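Amino acid amide racemase (Ochrobactrum anthropi, PDB 6GIO) is a pyridoxal-5'-phosphate-binding protein with the class-III aminotransferase fold, assembled here as a pair of like subunits. Local coordinates at residues C[134-139]-C[166-171]; C[147-152]-C[159-164]. All coordinates share one frame; numbering follows the deposited sequence.

Interaction 1 of 2, residues C[134-139]-C[166-171]; sequences SFIGSY and LLPYPD. With PLP (pyridoxal-5'-phosphate), chain G.
The backbone of Leu167 is held on both sides of its CA: N donates to Ser134 O at 3.1 Å, and O accepts from Ile136 N at 2.8 Å. This alternation is the parallel ladder of a beta-alpha-beta unit, in which strand 131-135 runs beside strand 164-167, an outermost strand, within this chain, of the mixed sheet of the aminotransferase fold that also holds strands 199-204 and 234-238. Just past the ladder, a type II turn from Phe135 to Ser138 carries residues 137-139 toward pyridoxal-5'-phosphate, where Tyr139 O lies 3.1 Å from PLP C2. Phe135 O closes that turn, taking bonds from both N and OG of Ser138.

The packing differs on the two faces of the sheet. On one, Leu166 CD2 reaches across to Ser134 CB. On the other, Phe135 meets Tyr169 in a T-shaped pair, with planes at 80° and centroids 5.2 Å apart. The far end of Tyr169 is held separately, its OH bonded to Glu205 O, while Phe220 and Leu224 of helix 220-229 pack on Phe135. Ile136 lays CG1 beside Leu166 CB and sends CD1 on toward Pro168. Tyr169 CG lies anti to the backbone N (chi1 -163°), and from there the ring presents its CD2 edge to one face of Phe135, offset toward the rim and 3.6 Å from Phe135 CG.

Interaction 2 of 2, residues C[147-152]-C[159-164]; sequences MGISGH and LPRPGV
Ile149 and Arg161 are turned so that their aliphatic parts run side by side, pointing the same way. In Ile149, CG1 sits between the backbone N and the carbonyl carbon (chi1 58°), which leaves CG2 anti to the carbonyl carbon and directed at the other segment. Arg161 starts with CG anti to its backbone N (chi1 -168°) and stays extended from CG to NE. Its CD passes 3.8 Å from Ile149 CG2, while the guanidinium continues away from residues 147-152. The same methyl, Ile149 CG2, lies 4.1 Å from Val164 CG2; here the two side chains cross at about a right angle, so one branch of Ile149 serves two neighbours.

The single hydrogen bond across the contact is made by the backbones. Arg161 N donates to Gly148 O at 3.0 Å, a bent bond with 140° at the hydrogen and the donor tilted from the carbonyl plane. Carbon closes in around that oxygen as well: Arg161 CB lies 3.3 Å from Gly148 O, and Pro160 CB and Val164 CG2 also border it. Gly148 has no side chain, and the backbones come close here, with Gly148 CA 4.6 Å from Pro160 CA.

Each segment holds a turn. A type I turn from Met147 to Ser150 leads out of helix 144-147, and a type II turn from Arg161 to Val164, closed by a weak bond, delivers the chain to strand 164-167. The contact thus folds the connection between helix and strand back on itself; beyond it, Arg161 packs on Val120 and Thr124 of helix 112-127, and Gly163 bonds through its backbone to Ile132 of strand 131-135.

Both contacts belong to one excursion of the chain: interaction 1 pairs the strands at its two ends, and interaction 2 folds the connection between them, with centres 11 Å apart. They are joined directly. Ser134 OG lies 2.6 Å from Ile149 O, and Gly137 N lies 2.9 Å from Gly151 O, both probable hydrogen bonds, which tie the end of strand 131-135 and the turn after it to residues 147-152. From that turn the chain reaches the pyridoxal-5'-phosphate pocket, where the ring of Tyr139 approaches the cofactor with CD1 4.0 Å from PLP C4. Interaction 2 stands farther back, the Ile149 side chain being about 9 Å from the cofactor.

Interaction 1 of 2, residues C[134-139]-C[166-171]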
loop_
_atom_site.group_PDB
_atom_site.type_symbol
_atom_site.label_atom_id
_atom_site.label_comp_id
_atom_site.label_asym_id
_atom_site.label_seq_id
_atom_site.Cartn_x
_atom_site.Cartn_y
_atom_site.Cartn_z
ATOM N N SER C 134 5.282 -2.487 -22.438
ATOM C CA SER C 134 5.115 -3.569 -21.495
ATOM C C SER C 134 4.972 -4.952 -22.220
ATOM O O SER C 134 4.959 -5.019 -23.449
ATOM C CB SER C 134 3.882 -3.252 -20.689
ATOM O OG SER C 134 3.661 -4.227 -19.723
ATOM N N PHE C 135 4.874 -6.045 -21.464
ATOM C CA PHE C 135 4.751 -7.377 -22.055
ATOM C C PHE C 135 3.410 -8.021 -21.815
ATOM O O PHE C 135 2.860 -7.886 -20.748
ATOM C CB PHE C 135 5.873 -8.315 -21.572
ATOM C CG PHE C 135 7.154 -8.032 -22.273
ATOM C CD1 PHE C 135 7.382 -8.556 -23.538
ATOM C CD2 PHE C 135 8.038 -7.118 -21.763
ATOM C CE1 PHE C 135 8.527 -8.215 -24.245
ATOM C CE2 PHE C 135 9.184 -6.760 -22.477
ATOM C CZ PHE C 135 9.436 -7.335 -23.708
ATOM N N ILE C 136 2.909 -8.715 -22.828
ATOM C CA ILE C 136 1.734 -9.554 -22.666
ATOM C C ILE C 136 2.062 -10.551 -21.557
ATOM O O ILE C 136 3.108 -11.256 -21.576
ATOM C CB ILE C 136 1.335 -10.279 -23.974
ATOM C CG1 ILE C 136 0.887 -9.281 -25.031
ATOM C CG2 ILE C 136 0.184 -11.266 -23.736
ATOM C CD1 ILE C 136 0.874 -9.828 -26.428
ATOM N N GLY C 137 1.177 -10.591 -20.572
ATOM C CA GLY C 137 1.294 -11.520 -19.471
ATOM C C GLY C 137 2.025 -10.975 -18.261
ATOM O O GLY C 137 2.078 -11.646 -17.202
ATOM N N SER C 138 2.577 -9.769 -18.398
ATOM C CA SER C 138 3.282 -9.112 -17.323
ATOM C C SER C 138 2.275 -8.733 -16.226
ATOM O O SER C 138 1.107 -8.478 -16.489
ATOM C CB SER C 138 4.006 -7.863 -17.825
ATOM O OG SER C 138 3.090 -6.817 -17.995
ATOM N N TYR C 139 2.758 -8.728 -14.996
ATOM C CA TYR C 139 1.942 -8.440 -13.849
ATOM C C TYR C 139 2.760 -7.456 -13.060
ATOM O O TYR C 139 3.738 -7.842 -12.444
ATOM C CB TYR C 139 1.659 -9.722 -13.066
ATOM C CG TYR C 139 0.693 -9.519 -11.941
ATOM C CD1 TYR C 139 1.104 -8.900 -10.753
ATOM C CD2 TYR C 139 -0.616 -9.970 -12.028
ATOM C CE1 TYR C 139 0.230 -8.713 -9.701
ATOM C CE2 TYR C 139 -1.506 -9.789 -10.967
ATOM C CZ TYR C 139 -1.066 -9.145 -9.804
ATOM O OH TYR C 139 -1.919 -8.920 -8.728
ATOM N N LEU C 166 1.841 -3.323 -25.846
ATOM C CA LEU C 166 2.039 -4.697 -25.339
ATOM C C LEU C 166 2.663 -5.679 -26.357
ATOM O O LEU C 166 2.105 -5.923 -27.423
ATOM C CB LEU C 166 0.719 -5.287 -24.873
ATOM C CG LEU C 166 0.134 -4.715 -23.591
ATOM C CD1 LEU C 166 -1.254 -5.330 -23.383
ATOM C CD2 LEU C 166 0.991 -4.956 -22.359
ATOM N N LEU C 167 3.811 -6.264 -26.011
ATOM C CA LEU C 167 4.523 -7.179 -26.888
ATOM C C LEU C 167 4.494 -8.560 -26.319
ATOM O O LEU C 167 4.467 -8.690 -25.100
ATOM C CB LEU C 167 5.988 -6.772 -26.961
ATOM C CG LEU C 167 6.341 -5.387 -27.509
ATOM C CD1 LEU C 167 7.808 -5.109 -27.279
ATOM C CD2 LEU C 167 5.987 -5.296 -28.979
ATOM N N PRO C 168 4.583 -9.610 -27.177
ATOM C CA PRO C 168 4.763 -10.947 -26.650
ATOM C C PRO C 168 6.088 -11.098 -25.915
ATOM O O PRO C 168 7.126 -10.494 -26.295
ATOM C CB PRO C 168 4.724 -11.836 -27.909
ATOM C CG PRO C 168 4.084 -11.012 -28.974
ATOM C CD PRO C 168 4.500 -9.622 -28.653
ATOM N N TYR C 169 6.055 -11.874 -24.839
ATOM C CA TYR C 169 7.293 -12.252 -24.161
ATOM C C TYR C 169 7.786 -13.591 -24.762
ATOM O O TYR C 169 7.088 -14.595 -24.726
ATOM C CB TYR C 169 7.060 -12.318 -22.637
ATOM C CG TYR C 169 8.273 -12.294 -21.733
ATOM C CD1 TYR C 169 8.985 -13.441 -21.468
ATOM C CD2 TYR C 169 8.650 -11.104 -21.048
ATOM C CE1 TYR C 169 10.053 -13.439 -20.562
ATOM C CE2 TYR C 169 9.696 -11.092 -20.153
ATOM C CZ TYR C 169 10.411 -12.261 -19.920
ATOM O OH TYR C 169 11.459 -12.275 -19.016
ATOM N N PRO C 170 8.962 -13.580 -25.372
ATOM C CA PRO C 170 9.454 -14.787 -26.018
ATOM C C PRO C 170 9.649 -15.928 -25.047
ATOM O O PRO C 170 10.386 -15.780 -24.055
ATOM C CB PRO C 170 10.835 -14.400 -26.531
ATOM C CG PRO C 170 10.981 -12.956 -26.334
ATOM C CD PRO C 170 9.875 -12.432 -25.517
ATOM N N ASP C 171 9.029 -17.053 -25.370
ATOM C CA ASP C 171 8.870 -18.158 -24.461
ATOM C C ASP C 171 9.529 -19.410 -25.083
ATOM O O ASP C 171 8.974 -20.008 -25.989
ATOM C CB ASP C 171 7.385 -18.378 -24.278
ATOM C CG ASP C 171 7.065 -19.565 -23.397
ATOM O OD1 ASP C 171 7.985 -20.339 -22.993
ATOM O OD2 ASP C 171 5.872 -19.706 -23.112
HETATM N N1 PLP G . 5.355 -6.786 -9.943
HETATM C C2 PLP G . 5.656 -8.108 -9.963
HETATM C C2A PLP G . 6.642 -8.695 -10.925
HETATM C C3 PLP G . 4.992 -9.050 -9.025
HETATM O O3 PLP G . 5.293 -10.353 -9.063
HETATM C C4 PLP G . 4.027 -8.541 -8.030
HETATM C C4A PLP G . 3.367 -9.479 -7.072
HETATM C C5 PLP G . 3.780 -7.058 -8.090
HETATM C C6 PLP G . 4.463 -6.279 -9.050
HETATM C C5A PLP G . 2.758 -6.428 -7.157
HETATM O O4P PLP G . 2.974 -6.682 -5.763
HETATM P P PLP G . 1.786 -6.550 -4.704
HETATM O O1P PLP G . 2.539 -6.384 -3.421
HETATM O O2P PLP G . 0.994 -7.843 -4.767
HETATM O O3P PLP G . 1.020 -5.297 -5.100
#

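Interaction 2 of 2, residues C[147-152]-C[159-164]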
loop_
_atom_site.group_PDB
_atom_site.type_symbol
_atom_site.label_atom_id
_atom_site.label_comp_id
_atom_site.label_asym_id
_atom_site.label_seq_id
_atom_site.Cartn_x
_atom_site.Cartn_y
_atom_site.Cartn_z
ATOM N N MET C 147 -1.826 -1.851 -12.694
ATOM C CA MET C 147 -2.609 -2.778 -13.514
ATOM C C MET C 147 -2.750 -2.230 -14.939
ATOM O O MET C 147 -2.749 -2.983 -15.914
ATOM C CB MET C 147 -3.979 -2.975 -12.889
ATOM C CG MET C 147 -4.900 -3.907 -13.646
ATOM S SD MET C 147 -6.477 -4.093 -12.768
ATOM C CE MET C 147 -7.223 -2.500 -13.086
ATOM N N GLY C 148 -2.839 -0.911 -15.052
ATOM C CA GLY C 148 -2.922 -0.236 -16.348
ATOM C C GLY C 148 -1.793 -0.511 -17.330
ATOM O O GLY C 148 -1.986 -0.412 -18.546
ATOM N N ILE C 149 -0.616 -0.823 -16.816
ATOM C CA ILE C 149 0.538 -1.132 -17.682
ATOM C C ILE C 149 0.814 -2.640 -17.707
ATOM O O ILE C 149 1.792 -3.078 -18.272
ATOM C CB ILE C 149 1.789 -0.339 -17.265
ATOM C CG1 ILE C 149 2.162 -0.637 -15.812
ATOM C CG2 ILE C 149 1.557 1.146 -17.461
ATOM C CD1 ILE C 149 3.632 -0.467 -15.526
ATOM N N SER C 150 -0.071 -3.429 -17.106
ATOM C CA SER C 150 0.108 -4.856 -17.036
ATOM C C SER C 150 -0.519 -5.566 -18.235
ATOM O O SER C 150 -1.477 -5.079 -18.807
ATOM C CB SER C 150 -0.502 -5.377 -15.742
ATOM O OG SER C 150 0.238 -4.875 -14.627
ATOM N N GLY C 151 0.024 -6.719 -18.621
ATOM C CA GLY C 151 -0.552 -7.483 -19.725
ATOM C C GLY C 151 -1.224 -8.797 -19.368
ATOM O O GLY C 151 -1.536 -9.584 -20.256
ATOM N N HIS C 152 -1.473 -9.057 -18.099
ATOM C CA HIS C 152 -1.900 -10.416 -17.724
ATOM C C HIS C 152 -3.401 -10.591 -17.966
ATOM O O HIS C 152 -4.181 -9.657 -17.799
ATOM C CB HIS C 152 -1.502 -10.762 -16.269
ATOM C CG HIS C 152 -1.591 -12.232 -15.931
ATOM N ND1 HIS C 152 -2.757 -12.832 -15.497
ATOM C CD2 HIS C 152 -0.646 -13.208 -15.918
ATOM C CE1 HIS C 152 -2.536 -14.113 -15.258
ATOM N NE2 HIS C 152 -1.262 -14.367 -15.496
ATOM N N LEU C 159 -9.665 -1.927 -19.349
ATOM C CA LEU C 159 -8.824 -1.515 -20.474
ATOM C C LEU C 159 -7.466 -1.045 -19.999
ATOM O O LEU C 159 -7.355 -0.467 -18.937
ATOM C CB LEU C 159 -9.515 -0.388 -21.258
ATOM C CG LEU C 159 -10.736 -0.761 -22.125
ATOM C CD1 LEU C 159 -11.195 0.453 -22.887
ATOM C CD2 LEU C 159 -10.441 -1.890 -23.113
ATOM N N PRO C 160 -6.415 -1.277 -20.781
ATOM C CA PRO C 160 -5.150 -0.682 -20.351
ATOM C C PRO C 160 -5.102 0.831 -20.422
ATOM O O PRO C 160 -5.857 1.457 -21.127
ATOM C CB PRO C 160 -4.120 -1.233 -21.356
ATOM C CG PRO C 160 -4.853 -2.214 -22.222
ATOM C CD PRO C 160 -6.309 -1.912 -22.109
ATOM N N ARG C 161 -4.170 1.386 -19.668
ATOM C CA ARG C 161 -3.692 2.747 -19.820
ATOM C C ARG C 161 -3.485 3.096 -21.300
ATOM O O ARG C 161 -2.876 2.325 -22.036
ATOM C CB ARG C 161 -2.381 2.874 -19.034
ATOM C CG ARG C 161 -1.875 4.277 -18.847
ATOM C CD ARG C 161 -0.409 4.286 -18.446
ATOM N NE ARG C 161 0.090 5.656 -18.324
ATOM C CZ ARG C 161 -0.090 6.427 -17.250
ATOM N NH1 ARG C 161 -0.763 5.972 -16.200
ATOM N NH2 ARG C 161 0.400 7.653 -17.225
ATOM N N PRO C 162 -4.027 4.245 -21.754
ATOM C CA PRO C 162 -3.743 4.685 -23.118
ATOM C C PRO C 162 -2.262 4.909 -23.339
ATOM O O PRO C 162 -1.569 5.424 -22.442
ATOM C CB PRO C 162 -4.490 6.038 -23.250
ATOM C CG PRO C 162 -5.465 6.062 -22.136
ATOM C CD PRO C 162 -4.956 5.150 -21.048
ATOM N N GLY C 163 -1.785 4.528 -24.515
ATOM C CA GLY C 163 -0.384 4.702 -24.871
ATOM C C GLY C 163 0.516 3.503 -24.535
ATOM O O GLY C 163 1.723 3.583 -24.726
ATOM N N VAL C 164 -0.075 2.398 -24.078
ATOM C CA VAL C 164 0.683 1.170 -23.757
ATOM C C VAL C 164 0.813 0.269 -24.990
ATOM O O VAL C 164 -0.178 -0.103 -25.654
ATOM C CB VAL C 164 0.059 0.389 -22.561
ATOM C CG1 VAL C 164 0.752 -0.958 -22.350
ATOM C CG2 VAL C 164 0.182 1.215 -21.294
#